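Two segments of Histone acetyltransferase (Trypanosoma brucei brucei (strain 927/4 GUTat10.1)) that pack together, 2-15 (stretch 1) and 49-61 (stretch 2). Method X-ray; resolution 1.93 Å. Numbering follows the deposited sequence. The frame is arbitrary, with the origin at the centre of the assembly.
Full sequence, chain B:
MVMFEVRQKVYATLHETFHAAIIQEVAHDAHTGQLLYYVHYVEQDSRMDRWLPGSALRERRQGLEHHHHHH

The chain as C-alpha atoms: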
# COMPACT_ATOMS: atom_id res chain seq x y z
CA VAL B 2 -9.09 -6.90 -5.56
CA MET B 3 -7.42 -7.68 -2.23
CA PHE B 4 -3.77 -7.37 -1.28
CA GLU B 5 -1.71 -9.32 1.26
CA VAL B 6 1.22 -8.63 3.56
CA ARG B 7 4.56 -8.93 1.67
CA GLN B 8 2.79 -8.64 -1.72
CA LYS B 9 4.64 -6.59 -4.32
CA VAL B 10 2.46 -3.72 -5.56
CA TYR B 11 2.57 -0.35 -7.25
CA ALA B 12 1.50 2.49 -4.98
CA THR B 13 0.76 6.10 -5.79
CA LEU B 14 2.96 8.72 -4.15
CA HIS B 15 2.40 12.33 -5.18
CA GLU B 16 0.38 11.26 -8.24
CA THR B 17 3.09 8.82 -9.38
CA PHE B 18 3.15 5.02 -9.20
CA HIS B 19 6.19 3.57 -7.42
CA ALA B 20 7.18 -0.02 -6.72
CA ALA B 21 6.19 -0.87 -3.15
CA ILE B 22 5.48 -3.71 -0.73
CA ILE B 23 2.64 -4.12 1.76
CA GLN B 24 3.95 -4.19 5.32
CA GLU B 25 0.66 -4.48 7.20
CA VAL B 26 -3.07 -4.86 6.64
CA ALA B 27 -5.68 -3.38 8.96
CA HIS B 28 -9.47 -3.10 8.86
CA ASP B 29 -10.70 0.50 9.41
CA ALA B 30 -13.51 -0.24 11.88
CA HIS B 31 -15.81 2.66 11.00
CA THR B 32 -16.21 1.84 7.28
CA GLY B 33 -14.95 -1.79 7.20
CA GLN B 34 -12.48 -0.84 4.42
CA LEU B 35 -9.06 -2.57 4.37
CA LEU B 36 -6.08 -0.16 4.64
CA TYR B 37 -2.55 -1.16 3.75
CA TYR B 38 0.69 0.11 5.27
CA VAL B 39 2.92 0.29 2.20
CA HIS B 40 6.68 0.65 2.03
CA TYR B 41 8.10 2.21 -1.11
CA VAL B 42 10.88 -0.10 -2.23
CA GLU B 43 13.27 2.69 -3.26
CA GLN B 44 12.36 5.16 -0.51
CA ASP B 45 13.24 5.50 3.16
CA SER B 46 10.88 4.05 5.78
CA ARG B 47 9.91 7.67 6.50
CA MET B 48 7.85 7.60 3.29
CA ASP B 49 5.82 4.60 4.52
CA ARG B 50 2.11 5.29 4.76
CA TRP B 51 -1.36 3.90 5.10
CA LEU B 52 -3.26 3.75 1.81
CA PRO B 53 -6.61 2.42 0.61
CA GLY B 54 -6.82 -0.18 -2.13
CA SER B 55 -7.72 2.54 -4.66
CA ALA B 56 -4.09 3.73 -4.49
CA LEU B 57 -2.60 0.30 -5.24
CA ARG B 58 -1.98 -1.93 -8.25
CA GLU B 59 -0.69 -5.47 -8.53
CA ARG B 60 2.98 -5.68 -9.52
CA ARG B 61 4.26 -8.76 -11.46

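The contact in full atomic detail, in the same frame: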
# COMPACT_ATOMS: atom_id res chain seq x y z
N VAL B 2 -10.44 -6.35 -5.72
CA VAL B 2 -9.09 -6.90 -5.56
C VAL B 2 -8.58 -6.69 -4.14
O VAL B 2 -8.68 -5.59 -3.59
CB VAL B 2 -8.12 -6.28 -6.59
CG1 VAL B 2 -8.14 -4.76 -6.50
CG2 VAL B 2 -6.71 -6.82 -6.38
N MET B 3 -8.04 -7.75 -3.55
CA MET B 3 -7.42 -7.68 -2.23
C MET B 3 -5.92 -7.85 -2.34
O MET B 3 -5.40 -8.47 -3.27
CB MET B 3 -7.99 -8.74 -1.30
CG MET B 3 -9.31 -8.37 -0.66
SD MET B 3 -9.81 -9.54 0.61
CE MET B 3 -8.44 -9.38 1.75
N PHE B 4 -5.21 -7.28 -1.36
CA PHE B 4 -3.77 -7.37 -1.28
C PHE B 4 -3.37 -7.98 0.06
O PHE B 4 -4.10 -7.88 1.05
CB PHE B 4 -3.13 -6.00 -1.47
CG PHE B 4 -3.58 -5.26 -2.70
CD1 PHE B 4 -2.95 -5.48 -3.92
CD2 PHE B 4 -4.61 -4.35 -2.64
CE1 PHE B 4 -3.36 -4.80 -5.06
CE2 PHE B 4 -5.02 -3.66 -3.78
CZ PHE B 4 -4.39 -3.89 -4.98
N GLU B 5 -2.18 -8.59 0.09
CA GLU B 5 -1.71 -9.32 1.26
C GLU B 5 -0.37 -8.76 1.73
O GLU B 5 0.35 -8.10 0.99
CB GLU B 5 -1.58 -10.82 0.96
CG GLU B 5 -2.66 -11.36 0.05
CD GLU B 5 -3.05 -12.79 0.38
OE1 GLU B 5 -3.65 -13.01 1.45
OE2 GLU B 5 -2.76 -13.69 -0.43
N VAL B 6 -0.07 -9.03 3.01
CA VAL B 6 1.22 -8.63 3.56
C VAL B 6 2.33 -9.33 2.79
O VAL B 6 2.26 -10.53 2.51
CB VAL B 6 1.27 -8.97 5.06
CG1 VAL B 6 2.68 -8.77 5.61
CG2 VAL B 6 0.27 -8.12 5.83
N ARG B 7 3.36 -8.56 2.43
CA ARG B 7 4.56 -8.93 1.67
C ARG B 7 4.29 -8.94 0.16
O ARG B 7 5.22 -9.21 -0.61
CB ARG B 7 5.16 -10.29 2.07
CG ARG B 7 5.59 -10.41 3.54
CD ARG B 7 6.15 -9.11 4.10
NE ARG B 7 7.31 -8.62 3.36
CZ ARG B 7 7.98 -7.51 3.65
NH1 ARG B 7 7.60 -6.76 4.68
NH2 ARG B 7 9.02 -7.15 2.92
N GLN B 8 3.07 -8.68 -0.29
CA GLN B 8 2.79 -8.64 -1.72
C GLN B 8 3.47 -7.44 -2.37
O GLN B 8 3.42 -6.32 -1.85
CB GLN B 8 1.28 -8.58 -1.96
CG GLN B 8 0.89 -8.54 -3.43
CD GLN B 8 -0.59 -8.71 -3.63
OE1 GLN B 8 -1.33 -8.97 -2.69
NE2 GLN B 8 -1.04 -8.57 -4.88
N LYS B 9 4.09 -7.68 -3.52
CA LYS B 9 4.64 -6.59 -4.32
C LYS B 9 3.51 -5.88 -5.06
O LYS B 9 2.66 -6.52 -5.70
CB LYS B 9 5.66 -7.13 -5.32
CG LYS B 9 6.59 -8.18 -4.74
CD LYS B 9 7.90 -8.22 -5.49
CE LYS B 9 8.96 -8.96 -4.69
NZ LYS B 9 9.16 -8.34 -3.35
N VAL B 10 3.50 -4.55 -4.97
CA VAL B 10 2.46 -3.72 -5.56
C VAL B 10 3.10 -2.48 -6.16
O VAL B 10 4.29 -2.21 -5.98
CB VAL B 10 1.39 -3.31 -4.53
CG1 VAL B 10 0.68 -4.53 -3.94
CG2 VAL B 10 2.02 -2.46 -3.43
N TYR B 11 2.29 -1.73 -6.91
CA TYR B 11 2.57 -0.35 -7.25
C TYR B 11 1.67 0.53 -6.41
O TYR B 11 0.47 0.26 -6.28
CB TYR B 11 2.33 -0.08 -8.74
CG TYR B 11 3.36 -0.67 -9.67
CD1 TYR B 11 4.64 -0.13 -9.76
CD2 TYR B 11 3.06 -1.77 -10.46
CE1 TYR B 11 5.59 -0.67 -10.62
CE2 TYR B 11 3.99 -2.32 -11.32
CZ TYR B 11 5.26 -1.77 -11.39
OH TYR B 11 6.19 -2.31 -12.25
N ALA B 12 2.24 1.59 -5.85
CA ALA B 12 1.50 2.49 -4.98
C ALA B 12 1.71 3.92 -5.43
O ALA B 12 2.83 4.31 -5.78
CB ALA B 12 1.93 2.34 -3.51
N THR B 13 0.63 4.70 -5.44
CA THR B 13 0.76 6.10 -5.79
C THR B 13 1.50 6.85 -4.68
O THR B 13 1.39 6.53 -3.49
CB THR B 13 -0.60 6.75 -6.01
OG1 THR B 13 -1.39 6.64 -4.82
CG2 THR B 13 -1.32 6.07 -7.17
N LEU B 14 2.27 7.85 -5.09
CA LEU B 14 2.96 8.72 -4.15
C LEU B 14 3.16 10.04 -4.88
O LEU B 14 3.99 10.12 -5.79
CB LEU B 14 4.30 8.11 -3.72
CG LEU B 14 5.28 9.03 -2.98
CD1 LEU B 14 4.69 9.48 -1.66
CD2 LEU B 14 6.61 8.32 -2.77
N HIS B 15 2.40 11.05 -4.49
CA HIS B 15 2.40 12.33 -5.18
C HIS B 15 2.08 12.14 -6.67
O HIS B 15 2.82 12.55 -7.56
CB HIS B 15 3.71 13.07 -4.97
CG HIS B 15 4.01 13.33 -3.53
ND1 HIS B 15 5.13 12.82 -2.89
CD2 HIS B 15 3.34 14.04 -2.59
CE1 HIS B 15 5.13 13.21 -1.63
NE2 HIS B 15 4.05 13.95 -1.42
N ASP B 49 6.86 5.62 4.29
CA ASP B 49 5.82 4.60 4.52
C ASP B 49 4.50 5.27 4.90
O ASP B 49 4.50 6.23 5.66
CB ASP B 49 6.21 3.62 5.60
CG ASP B 49 7.46 2.83 5.30
OD1 ASP B 49 7.99 2.96 4.25
OD2 ASP B 49 7.80 2.08 6.11
N ARG B 50 3.41 4.70 4.42
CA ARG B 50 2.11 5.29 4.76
C ARG B 50 0.96 4.31 4.59
O ARG B 50 1.10 3.33 3.96
CB ARG B 50 1.79 6.49 3.86
CG ARG B 50 1.98 6.27 2.39
CD ARG B 50 1.97 7.62 1.71
NE ARG B 50 3.30 8.16 1.87
CZ ARG B 50 3.66 9.41 1.86
NH1 ARG B 50 2.77 10.37 1.73
NH2 ARG B 50 4.92 9.72 2.00
N TRP B 51 -0.13 4.66 5.23
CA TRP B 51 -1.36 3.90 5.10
C TRP B 51 -2.11 4.37 3.86
O TRP B 51 -2.30 5.57 3.65
CB TRP B 51 -2.23 4.08 6.35
CG TRP B 51 -1.69 3.40 7.56
CD1 TRP B 51 -0.95 3.96 8.55
CD2 TRP B 51 -1.85 2.02 7.91
NE1 TRP B 51 -0.63 3.02 9.50
CE2 TRP B 51 -1.18 1.82 9.13
CE3 TRP B 51 -2.50 0.93 7.32
CZ2 TRP B 51 -1.13 0.58 9.77
CZ3 TRP B 51 -2.45 -0.30 7.95
CH2 TRP B 51 -1.77 -0.46 9.16
N LEU B 52 -2.54 3.42 3.03
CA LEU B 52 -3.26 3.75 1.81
C LEU B 52 -4.43 2.83 1.62
O LEU B 52 -4.39 1.66 2.04
CB LEU B 52 -2.34 3.67 0.58
CG LEU B 52 -1.15 4.63 0.54
CD1 LEU B 52 -0.22 4.28 -0.62
CD2 LEU B 52 -1.63 6.06 0.44
N PRO B 53 -5.51 3.30 1.00
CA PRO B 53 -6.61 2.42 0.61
C PRO B 53 -6.24 1.64 -0.65
O PRO B 53 -5.25 1.92 -1.33
CB PRO B 53 -7.76 3.38 0.35
CG PRO B 53 -7.08 4.62 -0.13
CD PRO B 53 -5.78 4.70 0.63
N GLY B 54 -7.07 0.63 -0.95
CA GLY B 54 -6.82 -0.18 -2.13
C GLY B 54 -6.86 0.61 -3.43
O GLY B 54 -6.22 0.22 -4.41
N SER B 55 -7.60 1.72 -3.45
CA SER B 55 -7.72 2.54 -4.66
C SER B 55 -6.40 3.16 -5.07
O SER B 55 -6.28 3.65 -6.20
CB SER B 55 -8.77 3.63 -4.46
OG SER B 55 -8.58 4.31 -3.23
N ALA B 56 -5.40 3.19 -4.18
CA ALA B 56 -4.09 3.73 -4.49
C ALA B 56 -3.09 2.67 -4.93
O ALA B 56 -1.93 3.01 -5.20
CB ALA B 56 -3.54 4.50 -3.29
N LEU B 57 -3.51 1.41 -5.02
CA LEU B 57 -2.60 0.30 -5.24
C LEU B 57 -2.91 -0.42 -6.54
O LEU B 57 -4.05 -0.43 -7.03
CB LEU B 57 -2.65 -0.71 -4.08
CG LEU B 57 -2.38 -0.19 -2.67
CD1 LEU B 57 -2.45 -1.33 -1.67
CD2 LEU B 57 -1.03 0.51 -2.60
N ARG B 58 -1.88 -1.06 -7.09
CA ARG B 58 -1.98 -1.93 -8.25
C ARG B 58 -1.12 -3.15 -8.00
O ARG B 58 -0.08 -3.07 -7.34
CB ARG B 58 -1.50 -1.24 -9.54
CG ARG B 58 -2.35 -0.11 -10.04
CD ARG B 58 -2.04 0.19 -11.50
NE ARG B 58 -0.65 0.57 -11.72
CZ ARG B 58 0.25 -0.20 -12.33
NH1 ARG B 58 -0.08 -1.41 -12.77
NH2 ARG B 58 1.49 0.24 -12.50
N GLU B 59 -1.55 -4.29 -8.53
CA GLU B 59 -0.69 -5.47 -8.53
C GLU B 59 0.59 -5.17 -9.28
O GLU B 59 0.62 -4.36 -10.21
CB GLU B 59 -1.40 -6.66 -9.17
CG GLU B 59 -2.45 -7.34 -8.32
CD GLU B 59 -3.08 -8.53 -9.03
OE1 GLU B 59 -4.16 -8.98 -8.58
OE2 GLU B 59 -2.50 -9.01 -10.03
N ARG B 60 1.67 -5.83 -8.86
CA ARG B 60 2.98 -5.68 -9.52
C ARG B 60 3.57 -7.08 -9.78
O ARG B 60 3.87 -7.77 -8.83
CB ARG B 60 3.92 -4.79 -8.70
CG ARG B 60 5.35 -4.72 -9.21
CD ARG B 60 6.28 -3.71 -8.56
NE ARG B 60 6.49 -3.80 -7.14
CZ ARG B 60 7.56 -4.33 -6.55
NH1 ARG B 60 8.52 -4.84 -7.28
NH2 ARG B 60 7.65 -4.37 -5.24
N ARG B 61 3.65 -7.46 -11.04
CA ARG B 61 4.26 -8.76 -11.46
C ARG B 61 4.45 -8.73 -12.97
O ARG B 61 3.44 -8.98 -13.62
CB ARG B 61 3.35 -9.95 -11.17
O HOH W 1 -4.10 -8.49 -5.41
O HOH W 2 0.85 -8.24 -7.15

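Strand 9-13 and strand 57-59 run antiparallel, with backbone hydrogen bonds marking the register. Tyr 11 and Arg 58 form the hydrogen-bonded pair: Tyr 11 N to Arg 58 O and Arg 58 N to Tyr 11 O are both 2.8 Å. Beyond them, Thr 13 N donates to Ala 56 O at 3.1 Å, so the backbone bonding continues into the 3-10 segment.

On the face carrying Ala 12 and Leu 57, small meets large. The Ala 12 methyl leaves a shallow hollow, and two leucine tips enter it: Leu 57 CD2 lies 3.6 Å from Ala 12 CB, and Leu 52 CD1 4.1 Å from the same atom. Leu 57 also turns its CB over one face of the Phe 4 ring, 3.7 Å from Phe 4 CZ, while Glu 59 N sits at that ring's edge.

The other face is a sandwich. The Tyr 11 ring lies between Arg 58 NH2, 3.3 Å from Tyr 11 CD2, and the aliphatic stem of Arg 60, whose CG is 3.5 Å from Tyr 11 CE2. That stem covers the ring while Arg 60 NE donates to Val 10 O at 3.0 Å, so one arginine serves both packing and polarity. Away from this sandwich, a water links Met 3 O, Gln 8 NE2 and Glu 59 OE1.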